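Local coordinates for protein sugar-phosphate aldolase (Thermotoga maritima, PDB 1PVT) that is a sugar-phosphate aldolase of the class II aldolase/adducin family, whose own role is not defined further, at residues A[147-158]-A[209-220]. Sequence-based numbering, arbitrary orientation.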
loop_
_atom_site.group_PDB
_atom_site.type_symbol
_atom_site.label_atom_id
_atom_site.label_comp_id
_atom_site.label_asym_id
_atom_site.label_seq_id
_atom_site.Cartn_x
_atom_site.Cartn_y
_atom_site.Cartn_z
HETATM N N MSE A 147 10.879 15.889 9.947
HETATM C CA MSE A 147 11.192 14.554 9.462
HETATM C C MSE A 147 11.156 14.571 7.949
HETATM O O MSE A 147 11.908 13.866 7.287
HETATM C CB MSE A 147 10.179 13.525 9.952
HETATM C CG MSE A 147 10.531 12.114 9.503
HETATM SE SE MSE A 147 9.069 10.838 9.464
HETATM C CE MSE A 147 9.178 10.160 11.258
HETATM N N MSE A 148 10.271 15.392 7.407
HETATM C CA MSE A 148 10.107 15.490 5.971
HETATM C C MSE A 148 11.245 16.174 5.242
HETATM O O MSE A 148 11.186 16.349 4.028
HETATM C CB MSE A 148 8.788 16.188 5.640
HETATM C CG MSE A 148 7.569 15.326 5.905
HETATM SE SE MSE A 148 7.755 13.589 5.058
HETATM C CE MSE A 148 8.366 12.581 6.590
ATOM N N LYS A 149 12.282 16.563 5.970
ATOM C CA LYS A 149 13.414 17.207 5.325
ATOM C C LYS A 149 14.697 16.846 6.045
ATOM O O LYS A 149 15.627 17.648 6.118
ATOM C CB LYS A 149 13.230 18.729 5.295
ATOM C CG LYS A 149 14.030 19.420 4.175
ATOM C CD LYS A 149 13.497 20.829 3.831
ATOM C CE LYS A 149 14.142 21.385 2.552
ATOM N NZ LYS A 149 13.610 22.717 2.142
ATOM N N ILE A 150 14.741 15.628 6.573
ATOM C CA ILE A 150 15.918 15.156 7.284
ATOM C C ILE A 150 17.032 14.877 6.297
ATOM O O ILE A 150 18.211 14.899 6.647
ATOM C CB ILE A 150 15.628 13.887 8.058
ATOM C CG1 ILE A 150 14.541 14.165 9.089
ATOM C CG2 ILE A 150 16.887 13.411 8.752
ATOM C CD1 ILE A 150 14.133 12.949 9.879
ATOM N N HIS A 151 16.647 14.590 5.062
ATOM C CA HIS A 151 17.609 14.355 4.002
ATOM C C HIS A 151 16.878 14.474 2.689
ATOM O O HIS A 151 15.743 14.016 2.544
ATOM C CB HIS A 151 18.282 12.982 4.119
ATOM C CG HIS A 151 17.333 11.828 4.102
ATOM N ND1 HIS A 151 17.698 10.577 3.652
ATOM C CD2 HIS A 151 16.046 11.721 4.505
ATOM C CE1 HIS A 151 16.676 9.750 3.777
ATOM N NE2 HIS A 151 15.661 10.419 4.293
ATOM N N PRO A 152 17.520 15.117 1.714
ATOM C CA PRO A 152 16.951 15.322 0.382
ATOM C C PRO A 152 16.056 14.169 -0.054
ATOM O O PRO A 152 14.892 14.371 -0.372
ATOM C CB PRO A 152 18.190 15.481 -0.486
ATOM C CG PRO A 152 19.100 16.259 0.431
ATOM C CD PRO A 152 18.932 15.542 1.759
ATOM N N GLU A 153 16.604 12.963 -0.048
ATOM C CA GLU A 153 15.862 11.772 -0.436
ATOM C C GLU A 153 14.343 11.836 -0.260
ATOM O O GLU A 153 13.603 11.360 -1.117
ATOM C CB GLU A 153 16.408 10.563 0.330
ATOM C CG GLU A 153 17.595 9.873 -0.339
ATOM C CD GLU A 153 17.176 8.652 -1.150
ATOM O OE1 GLU A 153 16.933 7.583 -0.535
ATOM O OE2 GLU A 153 17.077 8.763 -2.398
ATOM N N VAL A 154 13.867 12.412 0.838
ATOM C CA VAL A 154 12.427 12.486 1.067
ATOM C C VAL A 154 11.733 13.454 0.122
ATOM O O VAL A 154 10.796 13.092 -0.592
ATOM C CB VAL A 154 12.115 12.938 2.484
ATOM C CG1 VAL A 154 10.649 12.684 2.788
ATOM C CG2 VAL A 154 13.013 12.227 3.459
ATOM N N LEU A 155 12.206 14.697 0.148
ATOM C CA LEU A 155 11.697 15.796 -0.674
ATOM C C LEU A 155 11.396 15.330 -2.100
ATOM O O LEU A 155 10.297 15.528 -2.617
ATOM C CB LEU A 155 12.742 16.920 -0.700
ATOM C CG LEU A 155 13.638 17.023 0.554
ATOM C CD1 LEU A 155 14.678 18.133 0.400
ATOM C CD2 LEU A 155 12.770 17.275 1.772
ATOM N N ILE A 156 12.396 14.710 -2.716
ATOM C CA ILE A 156 12.302 14.184 -4.072
ATOM C C ILE A 156 11.123 13.234 -4.240
ATOM O O ILE A 156 10.267 13.441 -5.091
ATOM C CB ILE A 156 13.586 13.409 -4.454
ATOM C CG1 ILE A 156 14.797 14.344 -4.417
ATOM C CG2 ILE A 156 13.419 12.763 -5.826
ATOM C CD1 ILE A 156 16.128 13.632 -4.582
ATOM N N PHE A 157 11.087 12.180 -3.437
ATOM C CA PHE A 157 10.008 11.217 -3.545
ATOM C C PHE A 157 8.686 11.769 -3.016
ATOM O O PHE A 157 7.611 11.249 -3.334
ATOM C CB PHE A 157 10.378 9.927 -2.809
ATOM C CG PHE A 157 11.497 9.151 -3.455
ATOM C CD1 PHE A 157 12.789 9.670 -3.507
ATOM C CD2 PHE A 157 11.262 7.885 -3.993
ATOM C CE1 PHE A 157 13.836 8.936 -4.080
ATOM C CE2 PHE A 157 12.303 7.142 -4.570
ATOM C CZ PHE A 157 13.592 7.669 -4.613
ATOM N N PHE A 158 8.758 12.822 -2.208
ATOM C CA PHE A 158 7.546 13.425 -1.665
ATOM C C PHE A 158 7.635 14.916 -1.793
ATOM O O PHE A 158 7.829 15.628 -0.805
ATOM C CB PHE A 158 7.364 13.054 -0.206
ATOM C CG PHE A 158 7.540 11.610 0.046
ATOM C CD1 PHE A 158 8.800 11.091 0.304
ATOM C CD2 PHE A 158 6.462 10.748 -0.047
ATOM C CE1 PHE A 158 8.984 9.729 0.463
ATOM C CE2 PHE A 158 6.634 9.388 0.110
ATOM C CZ PHE A 158 7.899 8.874 0.365
ATOM N N ARG A 209 9.430 4.184 -1.628
ATOM C CA ARG A 209 8.998 5.268 -0.763
ATOM C C ARG A 209 8.845 4.797 0.681
ATOM O O ARG A 209 9.021 5.577 1.609
ATOM C CB ARG A 209 7.695 5.861 -1.280
ATOM C CG ARG A 209 7.778 6.422 -2.695
ATOM C CD ARG A 209 6.443 7.063 -3.035
ATOM N NE ARG A 209 6.062 6.977 -4.444
ATOM C CZ ARG A 209 6.372 7.878 -5.362
ATOM N NH1 ARG A 209 7.081 8.948 -5.031
ATOM N NH2 ARG A 209 5.945 7.717 -6.602
ATOM N N VAL A 210 8.511 3.526 0.874
ATOM C CA VAL A 210 8.393 2.991 2.219
ATOM C C VAL A 210 9.785 3.081 2.818
ATOM O O VAL A 210 9.988 3.722 3.846
ATOM C CB VAL A 210 7.969 1.533 2.204
ATOM C CG1 VAL A 210 8.052 0.966 3.595
ATOM C CG2 VAL A 210 6.567 1.420 1.683
ATOM N N GLU A 211 10.748 2.442 2.158
ATOM C CA GLU A 211 12.139 2.452 2.607
ATOM C C GLU A 211 12.552 3.842 3.044
ATOM O O GLU A 211 12.930 4.063 4.194
ATOM C CB GLU A 211 13.062 2.008 1.484
ATOM C CG GLU A 211 13.411 0.564 1.517
ATOM C CD GLU A 211 14.553 0.253 0.582
ATOM O OE1 GLU A 211 15.119 -0.857 0.683
ATOM O OE2 GLU A 211 14.883 1.119 -0.260
ATOM N N ILE A 212 12.474 4.784 2.111
ATOM C CA ILE A 212 12.845 6.169 2.379
ATOM C C ILE A 212 12.108 6.754 3.584
ATOM O O ILE A 212 12.742 7.311 4.476
ATOM C CB ILE A 212 12.645 7.039 1.105
ATOM C CG1 ILE A 212 13.669 6.601 0.053
ATOM C CG2 ILE A 212 12.834 8.514 1.417
ATOM C CD1 ILE A 212 13.492 7.230 -1.290
ATOM N N LEU A 213 10.787 6.628 3.635
ATOM C CA LEU A 213 10.067 7.144 4.786
ATOM C C LEU A 213 10.643 6.543 6.057
ATOM O O LEU A 213 10.889 7.244 7.039
ATOM C CB LEU A 213 8.586 6.805 4.699
ATOM C CG LEU A 213 7.767 7.756 3.827
ATOM C CD1 LEU A 213 6.286 7.485 4.058
ATOM C CD2 LEU A 213 8.093 9.211 4.181
ATOM N N GLU A 214 10.863 5.235 6.033
ATOM C CA GLU A 214 11.418 4.543 7.187
ATOM C C GLU A 214 12.755 5.143 7.592
ATOM O O GLU A 214 12.984 5.468 8.758
ATOM C CB GLU A 214 11.643 3.070 6.863
ATOM C CG GLU A 214 10.940 2.091 7.783
ATOM C CD GLU A 214 11.065 2.447 9.246
ATOM O OE1 GLU A 214 10.428 3.434 9.673
ATOM O OE2 GLU A 214 11.796 1.738 9.968
ATOM N N LYS A 215 13.642 5.276 6.614
ATOM C CA LYS A 215 14.963 5.806 6.875
ATOM C C LYS A 215 14.857 7.146 7.560
ATOM O O LYS A 215 15.520 7.379 8.565
ATOM C CB LYS A 215 15.752 5.931 5.576
ATOM C CG LYS A 215 17.237 5.872 5.800
ATOM C CD LYS A 215 17.965 5.375 4.561
ATOM C CE LYS A 215 19.465 5.134 4.820
ATOM N NZ LYS A 215 20.141 4.395 3.690
ATOM N N ALA A 216 14.006 8.021 7.040
ATOM C CA ALA A 216 13.842 9.340 7.636
ATOM C C ALA A 216 13.335 9.219 9.050
ATOM O O ALA A 216 13.781 9.932 9.935
ATOM C CB ALA A 216 12.886 10.160 6.831
ATOM N N ALA A 217 12.392 8.316 9.263
ATOM C CA ALA A 217 11.846 8.135 10.593
ATOM C C ALA A 217 12.963 7.674 11.492
ATOM O O ALA A 217 13.148 8.188 12.591
ATOM C CB ALA A 217 10.754 7.102 10.571
ATOM N N GLU A 218 13.720 6.701 11.006
ATOM C CA GLU A 218 14.812 6.143 11.778
ATOM C C GLU A 218 15.865 7.178 12.135
ATOM O O GLU A 218 16.371 7.195 13.262
ATOM C CB GLU A 218 15.452 4.995 11.018
ATOM C CG GLU A 218 16.411 4.211 11.870
ATOM C CD GLU A 218 16.649 2.831 11.323
ATOM O OE1 GLU A 218 16.077 2.518 10.247
ATOM O OE2 GLU A 218 17.398 2.061 11.970
ATOM N N ILE A 219 16.199 8.040 11.181
ATOM C CA ILE A 219 17.180 9.091 11.423
ATOM C C ILE A 219 16.632 10.072 12.459
ATOM O O ILE A 219 17.340 10.489 13.369
ATOM C CB ILE A 219 17.496 9.870 10.132
ATOM C CG1 ILE A 219 18.112 8.939 9.094
ATOM C CG2 ILE A 219 18.469 10.993 10.425
ATOM C CD1 ILE A 219 18.410 9.614 7.769
ATOM N N LEU A 220 15.363 10.443 12.317
ATOM C CA LEU A 220 14.737 11.370 13.252
ATOM C C LEU A 220 14.860 10.812 14.653
ATOM O O LEU A 220 15.368 11.468 15.565
ATOM C CB LEU A 220 13.258 11.542 12.923
ATOM C CG LEU A 220 12.505 12.486 13.857
ATOM C CD1 LEU A 220 12.943 13.907 13.579
ATOM C CD2 LEU A 220 11.020 12.359 13.643
#
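V154 and I212 pair CA to CA at 6.5 Å where the short helix 152-157 runs against helix 209-220, their axes 9.5 Å apart at the closest and 143° from parallel; F157 meets R209 at one end, and the turn before helix 152-157 carries the contact on to L220. I212 packs against several residues of 147-158: CD1 lies over the face of the F157 ring, CG2 reaches the edge of F158, and CG1 comes up to the carboxylate of E153, 3.5 Å from OE1. F158 uses its other parts on R209 and L213, with L213 CD2 over one face and R209 CB 3.4 Å from CZ. In this aldolase/adducin-family domain, helix 203-224 follows strand 196-200 of the mixed sheet, and A188 of strand 188-191 touches both F158 and L213. The R209 chain runs past both phenylalanines, CG at the edge of the F157 ring and CD against F158, and brings NH1 to 2.9 Å from F157 O, while E205 and D187 form salt bridges with NH2. Farther along, H151 brings NE2 to 3.8 Å from A216 CB, its ring facing I219 CD1 on one side and E153 CB on the opposite side. With CG anti to the backbone N (chi1 -177°) and a bend at chi3, selenomethionine M147 lays CE against A217 CB, and L131 of helix 129-134 touches both residues.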